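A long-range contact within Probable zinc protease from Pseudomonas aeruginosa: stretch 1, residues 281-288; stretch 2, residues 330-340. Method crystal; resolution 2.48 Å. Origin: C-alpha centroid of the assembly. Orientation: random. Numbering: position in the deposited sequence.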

# COMPACT_ATOMS: atom_id res chain seq x y z
N ALA A 281 11.82 -30.24 -18.25
CA ALA A 281 11.06 -29.02 -18.29
C ALA A 281 11.85 -27.99 -19.04
O ALA A 281 13.04 -28.08 -19.15
CB ALA A 281 10.77 -28.54 -16.90
N ARG A 282 11.15 -27.00 -19.58
CA ARG A 282 11.71 -26.11 -20.57
C ARG A 282 12.89 -25.28 -20.14
O ARG A 282 13.84 -25.18 -20.86
CB ARG A 282 10.63 -25.16 -21.03
CG ARG A 282 9.97 -25.59 -22.29
CD ARG A 282 8.54 -25.99 -22.08
NE ARG A 282 7.73 -25.34 -23.08
CZ ARG A 282 7.51 -25.83 -24.28
NH1 ARG A 282 8.00 -26.99 -24.61
NH2 ARG A 282 6.77 -25.17 -25.12
N LEU A 283 12.81 -24.69 -18.98
CA LEU A 283 13.88 -23.85 -18.56
C LEU A 283 15.16 -24.61 -18.39
O LEU A 283 16.20 -24.12 -18.73
CB LEU A 283 13.52 -23.13 -17.28
CG LEU A 283 12.44 -22.09 -17.38
CD1 LEU A 283 12.18 -21.51 -16.01
CD2 LEU A 283 12.89 -21.03 -18.34
N ALA A 284 15.09 -25.79 -17.81
CA ALA A 284 16.29 -26.56 -17.63
C ALA A 284 16.92 -27.02 -18.92
O ALA A 284 18.10 -26.85 -19.12
CB ALA A 284 16.00 -27.76 -16.75
N SER A 285 16.15 -27.65 -19.76
CA SER A 285 16.68 -28.14 -20.99
C SER A 285 17.14 -27.04 -21.88
O SER A 285 18.21 -27.08 -22.42
CB SER A 285 15.58 -28.85 -21.71
OG SER A 285 14.39 -28.58 -21.06
N ARG A 286 16.27 -26.08 -22.09
CA ARG A 286 16.61 -24.96 -22.91
C ARG A 286 17.61 -23.92 -22.41
O ARG A 286 18.41 -23.47 -23.18
CB ARG A 286 15.35 -24.32 -23.42
CG ARG A 286 14.45 -25.34 -24.03
CD ARG A 286 13.28 -24.68 -24.70
NE ARG A 286 12.42 -25.66 -25.30
CZ ARG A 286 11.37 -25.38 -26.03
NH1 ARG A 286 11.05 -24.14 -26.27
NH2 ARG A 286 10.65 -26.36 -26.53
N LEU A 287 17.51 -23.48 -21.16
CA LEU A 287 18.37 -22.40 -20.70
C LEU A 287 19.53 -22.78 -19.83
O LEU A 287 20.58 -22.22 -19.94
CB LEU A 287 17.54 -21.34 -20.01
CG LEU A 287 16.50 -20.75 -20.90
CD1 LEU A 287 15.85 -19.58 -20.22
CD2 LEU A 287 17.12 -20.31 -22.20
N GLU A 288 19.31 -23.69 -18.91
CA GLU A 288 20.36 -24.30 -18.12
C GLU A 288 21.30 -25.20 -18.88
O GLU A 288 22.50 -25.16 -18.73
CB GLU A 288 19.74 -25.08 -17.00
CG GLU A 288 20.61 -25.15 -15.80
CD GLU A 288 20.03 -26.03 -14.73
OE1 GLU A 288 18.87 -25.85 -14.35
OE2 GLU A 288 20.76 -26.90 -14.26
N ALA A 330 16.35 -11.72 -21.64
CA ALA A 330 16.12 -11.96 -23.04
C ALA A 330 15.80 -13.39 -23.30
O ALA A 330 14.98 -13.70 -24.11
CB ALA A 330 17.32 -11.55 -23.83
N GLY A 331 16.50 -14.28 -22.63
CA GLY A 331 16.23 -15.68 -22.70
C GLY A 331 14.90 -16.13 -22.14
O GLY A 331 14.27 -16.97 -22.71
N LEU A 332 14.49 -15.60 -21.02
CA LEU A 332 13.20 -15.90 -20.48
C LEU A 332 12.06 -15.44 -21.36
O LEU A 332 11.10 -16.14 -21.51
CB LEU A 332 13.06 -15.33 -19.09
CG LEU A 332 13.95 -16.01 -18.07
CD1 LEU A 332 14.11 -15.18 -16.83
CD2 LEU A 332 13.46 -17.38 -17.70
N TRP A 333 12.17 -14.26 -21.94
CA TRP A 333 11.12 -13.77 -22.80
C TRP A 333 10.99 -14.67 -23.99
O TRP A 333 9.92 -14.91 -24.45
CB TRP A 333 11.38 -12.33 -23.21
CG TRP A 333 10.77 -11.31 -22.32
CD1 TRP A 333 11.43 -10.40 -21.60
CD2 TRP A 333 9.39 -11.08 -22.08
NE1 TRP A 333 10.57 -9.63 -20.92
CE2 TRP A 333 9.30 -10.02 -21.20
CE3 TRP A 333 8.22 -11.66 -22.52
CZ2 TRP A 333 8.11 -9.54 -20.75
CZ3 TRP A 333 7.05 -11.19 -22.08
CH2 TRP A 333 6.99 -10.13 -21.20
N LYS A 334 12.09 -15.20 -24.47
CA LYS A 334 12.06 -16.08 -25.60
C LYS A 334 11.25 -17.31 -25.31
O LYS A 334 10.47 -17.74 -26.10
CB LYS A 334 13.46 -16.51 -25.93
CG LYS A 334 13.86 -16.28 -27.36
CD LYS A 334 15.10 -17.06 -27.72
CE LYS A 334 14.78 -18.42 -28.31
NZ LYS A 334 15.50 -18.70 -29.57
N GLN A 335 11.47 -17.89 -24.16
CA GLN A 335 10.70 -19.01 -23.72
C GLN A 335 9.25 -18.70 -23.49
O GLN A 335 8.41 -19.49 -23.78
CB GLN A 335 11.33 -19.61 -22.49
CG GLN A 335 12.75 -20.04 -22.74
CD GLN A 335 12.86 -20.94 -23.95
OE1 GLN A 335 12.04 -21.80 -24.14
NE2 GLN A 335 13.88 -20.73 -24.75
N LEU A 336 8.95 -17.55 -22.93
CA LEU A 336 7.58 -17.12 -22.81
C LEU A 336 6.93 -16.89 -24.14
O LEU A 336 5.80 -17.20 -24.31
CB LEU A 336 7.47 -15.89 -21.94
CG LEU A 336 7.95 -16.07 -20.51
CD1 LEU A 336 8.18 -14.76 -19.81
CD2 LEU A 336 7.01 -16.92 -19.72
N ASP A 337 7.65 -16.34 -25.10
CA ASP A 337 7.13 -16.15 -26.44
C ASP A 337 6.79 -17.46 -27.13
O ASP A 337 5.82 -17.56 -27.82
CB ASP A 337 8.07 -15.33 -27.29
CG ASP A 337 7.87 -13.87 -27.11
OD1 ASP A 337 6.74 -13.46 -26.85
OD2 ASP A 337 8.84 -13.11 -27.21
N ASP A 338 7.60 -18.46 -26.88
CA ASP A 338 7.40 -19.71 -27.53
C ASP A 338 6.05 -20.25 -27.17
O ASP A 338 5.39 -20.81 -27.99
CB ASP A 338 8.48 -20.67 -27.10
CG ASP A 338 8.31 -22.05 -27.66
OD1 ASP A 338 7.25 -22.65 -27.51
OD2 ASP A 338 9.25 -22.57 -28.26
N LEU A 339 5.66 -20.09 -25.93
CA LEU A 339 4.37 -20.54 -25.52
C LEU A 339 3.28 -19.80 -26.23
O LEU A 339 2.26 -20.36 -26.49
CB LEU A 339 4.20 -20.39 -24.04
CG LEU A 339 5.12 -21.25 -23.22
CD1 LEU A 339 5.14 -20.76 -21.80
CD2 LEU A 339 4.68 -22.68 -23.31
N LYS A 340 3.45 -18.51 -26.43
CA LYS A 340 2.46 -17.74 -27.13
C LYS A 340 2.35 -18.15 -28.55
O LYS A 340 1.27 -18.22 -29.07
CB LYS A 340 2.82 -16.27 -27.08
CG LYS A 340 2.71 -15.66 -25.71
CD LYS A 340 3.52 -14.40 -25.65
CE LYS A 340 3.01 -13.49 -24.57
NZ LYS A 340 2.87 -12.12 -25.07

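The strongest tie between these two helices is a carboxylate shared by two arginines. D338 points its CA-to-CB bond toward the first helix and, with chi1 in the t well, offers one oxygen to each partner. R286 NH1 donates a hydrogen bond to D338 OD2 at 3.1 Å, with an N-H...acceptor angle of 149°, and this bond forms part of a salt bridge. A second, longer salt bridge links R282 NH2 to D338 OD1 at 3.5 Å. R282 and R286 lie four residues apart, one helical turn, so both can reach the same acid.

The two arginines make the reach differently. R286 is nearly fully extended beyond its m chi1, and its guanidinium receives D338 OD2 and Q335 OE1 at its edge, where the N-H groups point. The bond from R286 NH1 to Q335 OE1, at 3.3 Å, is weak. R282 is bent, with chi1 to chi3 all between wells; the edge of its guanidinium also meets a methyl group, with R282 NH2 3.7 Å from L339 CD2.

Q335 loses more surface to the contact than any other residue here, 85 Å². It suits a position between polar and apolar ground: its amide oxygen faces R286, while its aliphatic CG packs 4.0 Å from L287 CD1.

Beyond it the contact becomes apolar. L283 CD2 meets L332 CD2 at 3.7 Å, and L287 CD1 approaches the same L332 CD2 at 4.1 Å, so one branched side chain packs against leucines from successive turns. G331 brings its backbone close to L287: the CA atoms of G331 and L287 are 7.3 Å apart, and L287 CD1 lies 3.9 Å from G331 O. The helix axes approach to 10.8 Å at 129°, and the contact buries 382 Å² in all.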